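FEZ-1 protein (Fluoribacter gormanii, PDB 5WCK) is a subclass B3 metallo-beta-lactamase that probably hydrolyses the beta-lactam ring of antibiotics with the help of two bound zinc ions. Local coordinates at residues I246-K249 against A250-Y254; V20-D23 against D24-S27; M218-L221 against K222-Y225. The protein carries 2 engineered substitutions. All blocks are in the same frame, centred on the assembly; numbering follows the deposited sequence.

The three contacts are local and come along the chain in the order interaction 2, interaction 3, interaction 1. Interaction 2 is the turn joining antiparallel strands 17-19 and 28-32 of the seven-stranded sheet; interaction 3 is the corner between helices 216-219 and 221-229. Their centres lie about 11 Å apart, and they touch where L221 CD2 packs 3.8 Å from T22 O. Interaction 1 lies on the next helix, 239-262, its centre about 20 Å from that of interaction 3. Of the three, only the turn reaches the active site, with L25 about 5 Å from a zinc ion and D24 bonded to H215; the side chains of F219 and K249 each stay about 11 Å from a zinc ion.

Interaction 1 (I246-K249 against A250-Y254); sequences IEQK and ANDFY. With SO4 (sulfate ion), chain J.
On the C-terminal helix 239-262, D252 is held from the preceding turn by two side chains, Q248 and K249, as an i to i+4 and an i to i+3 pair. K249 NZ meets D252 OD2 at 2.9 Å, a salt bridge made on the anti lone pair of that oxygen. The lysine chain is bent at both chi2 (-49°) and chi3 (-55°), which curls the ammonium group toward D252 instead of letting it run straight out. K249 NZ also donates to sulfate O4 at 2.7 Å, so the lysine stands between two anionic groups; the sulfate, probably from the crystallisation liquor, is also bonded by Y245 OH. The K249 side chain lies about 8 Å from that of zinc ligand H149, at the margin of the metal site, and does not bind the metal. Q248 grips the other carboxylate oxygen: Q248 NE2 donates to D252 OD1 at 2.9 Å, with OD1 in the amide plane but NE2 arriving 35° above the carboxylate plane. With each oxygen holding a separate donor, rotation of the D252 carboxylate should be restricted.

Round the helix, a water 2.8 Å from N251 ND2 links it to E247 OE2. A second, 3.0 Å from N251 ND2, links it to Q248 OE1, each water bridging two exposed side chains. The backbone beneath is regular, D252 N bonding to Q248 O at 2.8 Å. I246 and A250 face helix 192-204, and the F253 ring meets that of Y196. The arrangement is typical of an amphipathic surface helix, apolar toward its neighbour, with i+3 and i+4 polar pairs outside.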
loop_
_atom_site.group_PDB
_atom_site.type_symbol
_atom_site.label_atom_id
_atom_site.label_comp_id
_atom_site.label_asym_id
_atom_site.label_seq_id
_atom_site.Cartn_x
_atom_site.Cartn_y
_atom_site.Cartn_z
ATOM N N ILE A 246 -14.126 3.272 3.372
ATOM C CA ILE A 246 -13.564 4.051 4.481
ATOM C C ILE A 246 -14.553 4.082 5.651
ATOM O O ILE A 246 -14.188 3.860 6.824
ATOM C CB ILE A 246 -13.154 5.450 4.006
ATOM C CG1 ILE A 246 -11.922 5.374 3.096
ATOM C CG2 ILE A 246 -12.907 6.359 5.206
ATOM C CD1 ILE A 246 -11.742 6.564 2.197
ATOM N N GLU A 247 -15.829 4.350 5.378
ATOM C CA GLU A 247 -16.837 4.385 6.454
ATOM C C GLU A 247 -16.975 3.012 7.131
ATOM O O GLU A 247 -17.088 2.934 8.342
ATOM C CB GLU A 247 -18.198 4.859 5.923
ATOM C CG GLU A 247 -19.265 4.955 6.986
ATOM C CD GLU A 247 -19.181 6.135 7.947
ATOM O OE1 GLU A 247 -18.327 7.009 7.739
ATOM O OE2 GLU A 247 -19.978 6.177 8.910
ATOM N N GLN A 248 -16.941 1.927 6.356
ATOM C CA GLN A 248 -17.031 0.585 6.901
ATOM C C GLN A 248 -15.838 0.301 7.830
ATOM O O GLN A 248 -16.004 -0.242 8.892
ATOM C CB GLN A 248 -17.080 -0.471 5.797
ATOM C CG GLN A 248 -17.210 -1.891 6.335
ATOM C CD GLN A 248 -18.532 -2.081 7.037
ATOM O OE1 GLN A 248 -19.596 -1.806 6.479
ATOM N NE2 GLN A 248 -18.475 -2.516 8.288
ATOM N N LYS A 249 -14.620 0.638 7.395
ATOM C CA LYS A 249 -13.446 0.376 8.204
ATOM C C LYS A 249 -13.447 1.286 9.440
ATOM O O LYS A 249 -12.993 0.866 10.510
ATOM C CB LYS A 249 -12.155 0.493 7.396
ATOM C CG LYS A 249 -11.987 -0.543 6.298
ATOM C CD LYS A 249 -12.232 -1.991 6.735
ATOM C CE LYS A 249 -11.388 -2.433 7.909
ATOM N NZ LYS A 249 -11.768 -3.811 8.318
ATOM N N ALA A 250 -13.986 2.510 9.328
ATOM C CA ALA A 250 -14.106 3.376 10.505
ATOM C C ALA A 250 -15.064 2.716 11.509
ATOM O O ALA A 250 -14.796 2.647 12.715
ATOM C CB ALA A 250 -14.580 4.746 10.094
ATOM N N ASN A 251 -16.189 2.190 11.004
ATOM C CA ASN A 251 -17.156 1.530 11.855
ATOM C C ASN A 251 -16.524 0.271 12.476
ATOM O O ASN A 251 -16.721 0.006 13.660
ATOM C CB ASN A 251 -18.443 1.240 11.083
ATOM C CG ASN A 251 -19.273 2.494 10.880
ATOM O OD1 ASN A 251 -19.185 3.428 11.674
ATOM N ND2 ASN A 251 -20.061 2.533 9.812
ATOM N N ASP A 252 -15.762 -0.506 11.689
ATOM C CA ASP A 252 -15.079 -1.718 12.175
ATOM C C ASP A 252 -14.130 -1.366 13.334
ATOM O O ASP A 252 -14.031 -2.113 14.316
ATOM C CB ASP A 252 -14.303 -2.420 11.062
ATOM C CG ASP A 252 -15.155 -3.060 9.975
ATOM O OD1 ASP A 252 -16.381 -3.202 10.194
ATOM O OD2 ASP A 252 -14.583 -3.396 8.880
ATOM N N PHE A 253 -13.422 -0.242 13.215
ATOM C CA PHE A 253 -12.507 0.186 14.249
ATOM C C PHE A 253 -13.291 0.454 15.541
ATOM O O PHE A 253 -12.910 -0.033 16.624
ATOM C CB PHE A 253 -11.689 1.417 13.840
ATOM C CG PHE A 253 -11.010 2.067 15.014
ATOM C CD1 PHE A 253 -9.826 1.563 15.529
ATOM C CD2 PHE A 253 -11.583 3.149 15.661
ATOM C CE1 PHE A 253 -9.247 2.120 16.650
ATOM C CE2 PHE A 253 -10.995 3.722 16.773
ATOM C CZ PHE A 253 -9.828 3.205 17.268
ATOM N N TYR A 254 -14.383 1.217 15.443
ATOM C CA TYR A 254 -15.181 1.544 16.623
ATOM C C TYR A 254 -15.894 0.316 17.189
ATOM O O TYR A 254 -16.094 0.223 18.403
ATOM C CB TYR A 254 -16.123 2.718 16.362
ATOM C CG TYR A 254 -15.452 4.053 16.553
ATOM C CD1 TYR A 254 -15.370 4.633 17.808
ATOM C CD2 TYR A 254 -14.817 4.694 15.508
ATOM C CE1 TYR A 254 -14.723 5.836 18.005
ATOM C CE2 TYR A 254 -14.164 5.891 15.684
ATOM C CZ TYR A 254 -14.118 6.465 16.935
ATOM O OH TYR A 254 -13.477 7.646 17.089
HETATM S S SO4 J . -10.933 -5.407 4.848
HETATM O O1 SO4 J . -10.326 -6.651 4.343
HETATM O O2 SO4 J . -10.015 -4.258 4.593
HETATM O O3 SO4 J . -12.227 -5.172 4.162
HETATM O O4 SO4 J . -11.143 -5.545 6.309
HETATM O O HOH W 1 -21.837 4.557 8.984
HETATM O O HOH W 2 -20.504 1.221 7.186
#

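Interaction 2 (V20-D23 against D24-S27); sequences VGTD and DLAS
T22 turns its hydroxyl between its own backbone N and carbonyl carbon (chi1 74°), which places OG1 over the turn to meet both D24 and L25. T22 OG1 donates to L25 O at 2.8 Å. T22 OG1 also accepts from D24 N at 3.1 Å, closing an ST turn. T22 N reaches the same L25 O at 3.0 Å, so two donors of one residue hold this buried carbonyl: T22 OG1 comes in the plane of the carbonyl at one of its lone pairs, whereas T22 N points almost straight at the oxygen's end. Farther back, V20 N donates to S27 O at 2.9 Å, though from well above the carbonyl plane. G21 CA lies 3.9 Å from S27 CB; S27 N is buried here without a polar partner.

The polar ends of the two aspartates point to other parts of the chain. D24 OD2 bonds to Y2 OH, while OD1 takes the ND1 hydrogen bond of zinc ligand H215, making D24 a second-shell residue of the metal site; D23 OD2 bonds to N6. The turn is the connection of a beta-hairpin between the adjacent antiparallel strands 17-19 and 28-32, with V20, T22 and S27 packed against helix 47-56 and L25 against H215.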
loop_
_atom_site.group_PDB
_atom_site.type_symbol
_atom_site.label_atom_id
_atom_site.label_comp_id
_atom_site.label_asym_id
_atom_site.label_seq_id
_atom_site.Cartn_x
_atom_site.Cartn_y
_atom_site.Cartn_z
ATOM N N VAL A 20 0.654 -4.285 -11.096
ATOM C CA VAL A 20 1.651 -5.338 -11.328
ATOM C C VAL A 20 1.693 -6.311 -10.151
ATOM O O VAL A 20 2.708 -6.953 -9.912
ATOM C CB VAL A 20 3.041 -4.750 -11.620
ATOM C CG1 VAL A 20 3.055 -4.040 -12.966
ATOM C CG2 VAL A 20 3.547 -3.813 -10.519
ATOM N N GLY A 21 0.578 -6.408 -9.417
ATOM C CA GLY A 21 0.514 -7.278 -8.273
ATOM C C GLY A 21 -0.117 -8.629 -8.561
ATOM O O GLY A 21 -0.165 -9.104 -9.698
ATOM N N THR A 22 -0.570 -9.248 -7.476
ATOM C CA THR A 22 -1.083 -10.596 -7.442
ATOM C C THR A 22 -2.609 -10.555 -7.278
ATOM O O THR A 22 -3.247 -9.516 -7.344
ATOM C CB THR A 22 -0.414 -11.375 -6.304
ATOM O OG1 THR A 22 -0.982 -10.901 -5.068
ATOM C CG2 THR A 22 1.097 -11.272 -6.283
ATOM N N ASP A 23 -3.224 -11.715 -7.037
ATOM C CA ASP A 23 -4.660 -11.726 -6.816
ATOM C C ASP A 23 -5.033 -11.312 -5.383
ATOM O O ASP A 23 -6.240 -11.342 -5.027
ATOM C CB ASP A 23 -5.239 -13.096 -7.166
ATOM C CG ASP A 23 -4.953 -14.189 -6.156
ATOM O OD1 ASP A 23 -4.036 -14.027 -5.332
ATOM O OD2 ASP A 23 -5.700 -15.222 -6.198
ATOM N N ASP A 24 -4.030 -10.955 -4.565
ATOM C CA ASP A 24 -4.230 -10.549 -3.165
ATOM C C ASP A 24 -3.323 -9.350 -2.866
ATOM O O ASP A 24 -3.795 -8.201 -2.812
ATOM C CB ASP A 24 -3.989 -11.725 -2.211
ATOM C CG ASP A 24 -3.899 -11.319 -0.755
ATOM O OD1 ASP A 24 -4.474 -10.257 -0.400
ATOM O OD2 ASP A 24 -3.222 -12.050 0.021
ATOM N N LEU A 25 -2.027 -9.610 -2.688
ATOM C CA LEU A 25 -1.074 -8.558 -2.387
ATOM C C LEU A 25 -0.944 -7.660 -3.623
ATOM O O LEU A 25 -0.662 -8.156 -4.736
ATOM C CB LEU A 25 0.266 -9.191 -1.999
ATOM C CG LEU A 25 0.188 -10.219 -0.880
ATOM C CD1 LEU A 25 1.551 -10.834 -0.579
ATOM C CD2 LEU A 25 -0.448 -9.619 0.364
ATOM N N ALA A 26 -1.261 -6.370 -3.446
ATOM C CA ALA A 26 -1.380 -5.399 -4.556
ATOM C C ALA A 26 -0.093 -4.593 -4.706
ATOM O O ALA A 26 0.410 -4.063 -3.722
ATOM C CB ALA A 26 -2.521 -4.450 -4.304
ATOM N N SER A 27 0.413 -4.508 -5.942
ATOM C CA SER A 27 1.604 -3.730 -6.271
ATOM C C SER A 27 1.293 -2.862 -7.485
ATOM O O SER A 27 0.478 -3.238 -8.351
ATOM C CB SER A 27 2.796 -4.609 -6.561
ATOM O OG SER A 27 3.158 -5.338 -5.410
#

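Interaction 3 (M218-L221 against K222-Y225); sequences MFDL and KNKY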
loop_
_atom_site.group_PDB
_atom_site.type_symbol
_atom_site.label_atom_id
_atom_site.label_comp_id
_atom_site.label_asym_id
_atom_site.label_seq_id
_atom_site.Cartn_x
_atom_site.Cartn_y
_atom_site.Cartn_z
ATOM N N MET A 218 -9.704 -5.213 -0.817
ATOM C CA MET A 218 -10.202 -3.938 -0.280
ATOM C C MET A 218 -11.069 -3.234 -1.317
ATOM O O MET A 218 -12.042 -2.552 -0.945
ATOM C CB MET A 218 -9.039 -3.002 0.094
ATOM C CG MET A 218 -8.231 -3.538 1.207
ATOM S SD MET A 218 -6.745 -2.518 1.407
ATOM C CE MET A 218 -6.205 -3.007 3.044
ATOM N N PHE A 219 -10.673 -3.336 -2.594
ATOM C CA PHE A 219 -11.236 -2.462 -3.616
ATOM C C PHE A 219 -11.862 -3.264 -4.762
ATOM O O PHE A 219 -12.177 -2.687 -5.771
ATOM C CB PHE A 219 -10.196 -1.465 -4.125
ATOM C CG PHE A 219 -8.991 -2.049 -4.820
ATOM C CD1 PHE A 219 -7.892 -2.481 -4.083
ATOM C CD2 PHE A 219 -8.944 -2.171 -6.195
ATOM C CE1 PHE A 219 -6.760 -2.977 -4.720
ATOM C CE2 PHE A 219 -7.819 -2.694 -6.828
ATOM C CZ PHE A 219 -6.736 -3.111 -6.087
ATOM N N ASP A 220 -12.080 -4.572 -4.579
ATOM C CA ASP A 220 -12.848 -5.381 -5.571
ATOM C C ASP A 220 -12.062 -5.509 -6.882
ATOM O O ASP A 220 -12.647 -5.410 -7.955
ATOM C CB ASP A 220 -14.263 -4.836 -5.789
ATOM C CG ASP A 220 -15.256 -5.844 -6.354
ATOM O OD1 ASP A 220 -14.973 -7.051 -6.270
ATOM O OD2 ASP A 220 -16.308 -5.392 -6.869
ATOM N N LEU A 221 -10.757 -5.758 -6.795
ATOM C CA LEU A 221 -9.876 -5.891 -7.978
ATOM C C LEU A 221 -10.474 -6.869 -8.992
ATOM O O LEU A 221 -10.533 -6.561 -10.177
ATOM C CB LEU A 221 -8.479 -6.372 -7.571
ATOM C CG LEU A 221 -7.568 -6.789 -8.736
ATOM C CD1 LEU A 221 -7.145 -5.580 -9.544
ATOM C CD2 LEU A 221 -6.356 -7.570 -8.253
ATOM N N LYS A 222 -10.825 -8.068 -8.526
ATOM C CA LYS A 222 -11.206 -9.125 -9.486
ATOM C C LYS A 222 -12.427 -8.730 -10.320
ATOM O O LYS A 222 -12.390 -8.827 -11.553
ATOM C CB LYS A 222 -11.475 -10.455 -8.778
ATOM C CG LYS A 222 -10.265 -11.074 -8.103
ATOM C CD LYS A 222 -10.680 -12.247 -7.260
ATOM C CE LYS A 222 -9.545 -12.979 -6.601
ATOM N NZ LYS A 222 -10.079 -14.021 -5.702
ATOM N N ASN A 223 -13.522 -8.304 -9.674
ATOM C CA ASN A 223 -14.751 -7.964 -10.400
ATOM C C ASN A 223 -14.521 -6.732 -11.279
ATOM O O ASN A 223 -15.029 -6.662 -12.378
ATOM C CB ASN A 223 -15.957 -7.805 -9.476
ATOM C CG ASN A 223 -16.357 -9.121 -8.842
ATOM O OD1 ASN A 223 -16.656 -10.103 -9.539
ATOM N ND2 ASN A 223 -16.350 -9.181 -7.516
ATOM N N LYS A 224 -13.732 -5.764 -10.802
ATOM C CA LYS A 224 -13.471 -4.581 -11.594
ATOM C C LYS A 224 -12.619 -4.926 -12.823
ATOM O O LYS A 224 -12.816 -4.362 -13.869
ATOM C CB LYS A 224 -12.818 -3.508 -10.733
ATOM C CG LYS A 224 -13.804 -2.831 -9.789
ATOM C CD LYS A 224 -13.148 -1.856 -8.847
ATOM C CE LYS A 224 -14.144 -1.184 -7.925
ATOM N NZ LYS A 224 -13.477 -0.437 -6.837
ATOM N N TYR A 225 -11.626 -5.806 -12.667
ATOM C CA TYR A 225 -10.785 -6.237 -13.790
ATOM C C TYR A 225 -11.655 -6.913 -14.855
ATOM O O TYR A 225 -11.468 -6.658 -16.026
ATOM C CB TYR A 225 -9.666 -7.187 -13.367
ATOM C CG TYR A 225 -8.805 -7.640 -14.517
ATOM C CD1 TYR A 225 -7.861 -6.804 -15.073
ATOM C CD2 TYR A 225 -8.999 -8.884 -15.104
ATOM C CE1 TYR A 225 -7.080 -7.198 -16.152
ATOM C CE2 TYR A 225 -8.218 -9.296 -16.165
ATOM C CZ TYR A 225 -7.262 -8.456 -16.698
ATOM O OH TYR A 225 -6.502 -8.879 -17.756
#
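D220 and N223 meet side chain to side chain at the start of helix 221-229. D220 OD1 accepts from N223 ND2 at 2.8 Å through its syn lone pair, and OD1 lies close to the amide plane, while the amide and carboxylate planes are 64° apart. N223 CB lies beside D220 OD1, 3.4 Å away. D220 holds the N-cap position, but its carboxylate caps no backbone N-H; it spans to the N223 side chain instead.

K224 makes the second direct contact. Its chain is extended beyond CG and passes alongside the D220 carbonyl, with K224 CG 3.4 Å from D220 O. At its end K224 NZ donates to F219 O at 2.8 Å. That carbonyl lies just before the bend at D220, and the lysine bonds it from the first turn of the following helix. K224 NZ also forms a salt bridge with D238; D220 OD2, by contrast, is 5.7 Å from K224 NZ, too far for a direct bond.

What positions these groups is the backbone at the corner. At D220 the chain leaves helical geometry with a positive phi (68°) and turns into helix 221-229. The D220 carbonyl already takes part in the new helix, D220 O accepting from K224 N at 3.1 Å, and L221 O follows by accepting from Y225 N at 2.8 Å.

Outside this frame, F219 packs on F211 and L212, with its side chain about 6 Å from that of zinc ligand H215. K224 lies on F211 and F236. Y225 meets F8 edge-to-face, and its ring also meets F11. The corner therefore joins helices 216-219 and 221-229 directly after strand 210-213: F219 and K224 rest on that strand, while L221 and Y225 meet F8 and its neighbours near the N terminus.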